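Long-range contact in tripeptidase (Staphylococcus aureus subsp. aureus, PDB 3RZA), which probably hydrolyses short peptides, releasing amino acids from tripeptides, as a metal-dependent peptidase of the M20 family: residues Ser97-Val102 with Phe156-Gly161. Residues are numbered along the deposited sequence; the frame is centred on the assembly and turned at random.
With ZN (zinc ion), chain C.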
loop_
_atom_site.group_PDB
_atom_site.type_symbol
_atom_site.label_atom_id
_atom_site.label_comp_id
_atom_site.label_asym_id
_atom_site.label_seq_id
_atom_site.Cartn_x
_atom_site.Cartn_y
_atom_site.Cartn_z
ATOM N N SER A 97 -25.049 15.150 -22.910
ATOM C CA SER A 97 -23.956 14.209 -22.969
ATOM C C SER A 97 -22.717 14.906 -22.465
ATOM O O SER A 97 -22.730 16.105 -22.287
ATOM C CB SER A 97 -23.759 13.714 -24.405
ATOM O OG SER A 97 -24.612 12.607 -24.660
ATOM N N HIS A 98 -21.683 14.137 -22.163
ATOM C CA HIS A 98 -20.409 14.698 -21.688
ATOM C C HIS A 98 -19.304 14.513 -22.741
ATOM O O HIS A 98 -19.241 13.474 -23.408
ATOM C CB HIS A 98 -20.000 14.119 -20.327
ATOM C CG HIS A 98 -19.711 12.659 -20.325
ATOM N ND1 HIS A 98 -18.442 12.150 -20.490
ATOM C CD2 HIS A 98 -20.504 11.604 -20.026
ATOM C CE1 HIS A 98 -18.480 10.835 -20.355
ATOM N NE2 HIS A 98 -19.718 10.482 -20.061
HETATM N N MSE A 99 -18.466 15.539 -22.892
HETATM C CA MSE A 99 -17.438 15.577 -23.941
HETATM C C MSE A 99 -16.114 14.913 -23.536
HETATM O O MSE A 99 -15.254 14.675 -24.406
HETATM C CB MSE A 99 -17.216 17.015 -24.400
HETATM C CG MSE A 99 -16.400 17.875 -23.487
HETATM SE SE MSE A 99 -16.384 19.668 -24.091
HETATM C CE MSE A 99 -18.162 20.188 -23.468
ATOM N N ASP A 100 -15.932 14.647 -22.230
ATOM C CA ASP A 100 -14.718 13.986 -21.727
ATOM C C ASP A 100 -14.821 12.442 -21.722
ATOM O O ASP A 100 -15.909 11.878 -21.690
ATOM C CB ASP A 100 -14.311 14.487 -20.329
ATOM C CG ASP A 100 -15.350 14.157 -19.230
ATOM O OD1 ASP A 100 -16.558 14.337 -19.479
ATOM O OD2 ASP A 100 -14.955 13.746 -18.120
ATOM N N THR A 101 -13.654 11.793 -21.763
ATOM C CA THR A 101 -13.525 10.344 -21.630
ATOM C C THR A 101 -12.576 10.024 -20.471
ATOM O O THR A 101 -11.820 10.887 -20.020
ATOM C CB THR A 101 -12.929 9.746 -22.891
ATOM O OG1 THR A 101 -11.538 10.082 -22.945
ATOM C CG2 THR A 101 -13.612 10.275 -24.108
ATOM N N VAL A 102 -12.576 8.762 -20.030
ATOM C CA VAL A 102 -11.542 8.285 -19.082
ATOM C C VAL A 102 -10.190 8.154 -19.793
ATOM O O VAL A 102 -10.087 8.372 -21.022
ATOM C CB VAL A 102 -11.903 6.936 -18.406
ATOM C CG1 VAL A 102 -13.277 7.026 -17.702
ATOM C CG2 VAL A 102 -11.841 5.784 -19.411
ATOM N N PHE A 156 -29.254 21.488 -25.656
ATOM C CA PHE A 156 -28.222 20.469 -25.717
ATOM C C PHE A 156 -27.133 20.908 -24.761
ATOM O O PHE A 156 -26.495 21.949 -24.984
ATOM C CB PHE A 156 -27.690 20.340 -27.133
ATOM C CG PHE A 156 -28.706 19.800 -28.093
ATOM C CD1 PHE A 156 -29.681 20.626 -28.627
ATOM C CD2 PHE A 156 -28.704 18.453 -28.450
ATOM C CE1 PHE A 156 -30.641 20.121 -29.492
ATOM C CE2 PHE A 156 -29.651 17.942 -29.339
ATOM C CZ PHE A 156 -30.618 18.766 -29.855
ATOM N N VAL A 157 -26.982 20.155 -23.669
ATOM C CA VAL A 157 -26.101 20.510 -22.560
ATOM C C VAL A 157 -24.878 19.594 -22.626
ATOM O O VAL A 157 -24.992 18.387 -22.393
ATOM C CB VAL A 157 -26.829 20.361 -21.182
ATOM C CG1 VAL A 157 -25.908 20.711 -20.051
ATOM C CG2 VAL A 157 -28.077 21.242 -21.138
ATOM N N ILE A 158 -23.715 20.163 -22.961
ATOM C CA ILE A 158 -22.488 19.374 -23.172
ATOM C C ILE A 158 -21.536 19.665 -22.016
ATOM O O ILE A 158 -21.036 20.798 -21.877
ATOM C CB ILE A 158 -21.790 19.677 -24.531
ATOM C CG1 ILE A 158 -22.802 19.905 -25.666
ATOM C CG2 ILE A 158 -20.825 18.563 -24.885
ATOM C CD1 ILE A 158 -23.829 18.811 -25.852
ATOM N N THR A 159 -21.313 18.655 -21.166
ATOM C CA THR A 159 -20.560 18.846 -19.940
ATOM C C THR A 159 -19.121 18.404 -20.075
ATOM O O THR A 159 -18.770 17.600 -20.948
ATOM C CB THR A 159 -21.155 18.071 -18.760
ATOM O OG1 THR A 159 -21.074 16.677 -19.037
ATOM C CG2 THR A 159 -22.553 18.457 -18.550
ATOM N N VAL A 160 -18.331 18.896 -19.148
ATOM C CA VAL A 160 -16.910 18.556 -19.006
ATOM C C VAL A 160 -16.784 17.829 -17.677
ATOM O O VAL A 160 -17.717 17.853 -16.857
ATOM C CB VAL A 160 -16.034 19.789 -19.015
ATOM C CG1 VAL A 160 -15.922 20.363 -20.460
ATOM C CG2 VAL A 160 -16.563 20.850 -18.026
ATOM N N GLY A 161 -15.695 17.089 -17.504
ATOM C CA GLY A 161 -15.389 16.466 -16.239
ATOM C C GLY A 161 -16.373 15.471 -15.663
ATOM O O GLY A 161 -16.327 15.223 -14.465
HETATM ZN ZN ZN C . -20.520 8.542 -19.671
HETATM O O HOH W 1 -20.139 7.566 -17.866
#
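The zinc site, probably the catalytic centre as in other M20 peptidases, lies where strands 93-98 and 154-159 end side by side: His98 and Thr159 are paired in register on two parallel neighbouring strands of a mixed sheet, and His98 NE2 binds zinc at 2.1 Å, together with a water, Asp129 and Asp186. A backbone ladder brings the strands together. Thr159 N donates to Ser97 O in the carbonyl plane, and Met99 N reaches Thr159 O at 2.8 Å, almost straight (173° at the hydrogen); the bond from Ser97 N to Val157 O is longer. On the His98 side of the sheet, Thr159 OG1 lies 3.1 Å from His98 CB, oblique to the ring, and is hydrogen-bonded to Asp344. As in other M20 peptidases, the metal ligand is followed closely by an aspartate, here in an HMD sequence. Asp100 CG sits between its backbone N and carbonyl carbon (chi1 64°), which turns the carboxylate back beside the imidazole. His98 ND1 makes weak bonds to Asp100 OD1 and to Asp100 O, the latter at 2.8 Å, and these probably help fix the ring's rotation and polarise it. Asp100 OD2 lies 3.3 Å from Gly161 C and accepts hydrogen bonds from the Thr40 hydroxyl and the backbone N of Glu163. Beyond the strand end, selenomethionine Met99 runs alongside Val160, SE to CG1 3.7 Å; its bend at chi3 carries CE across Ile158, 3.4 Å from CG2, a tight approach, with Met99 packed against Ile46, Gln47 and Leu50 of helix 46-56.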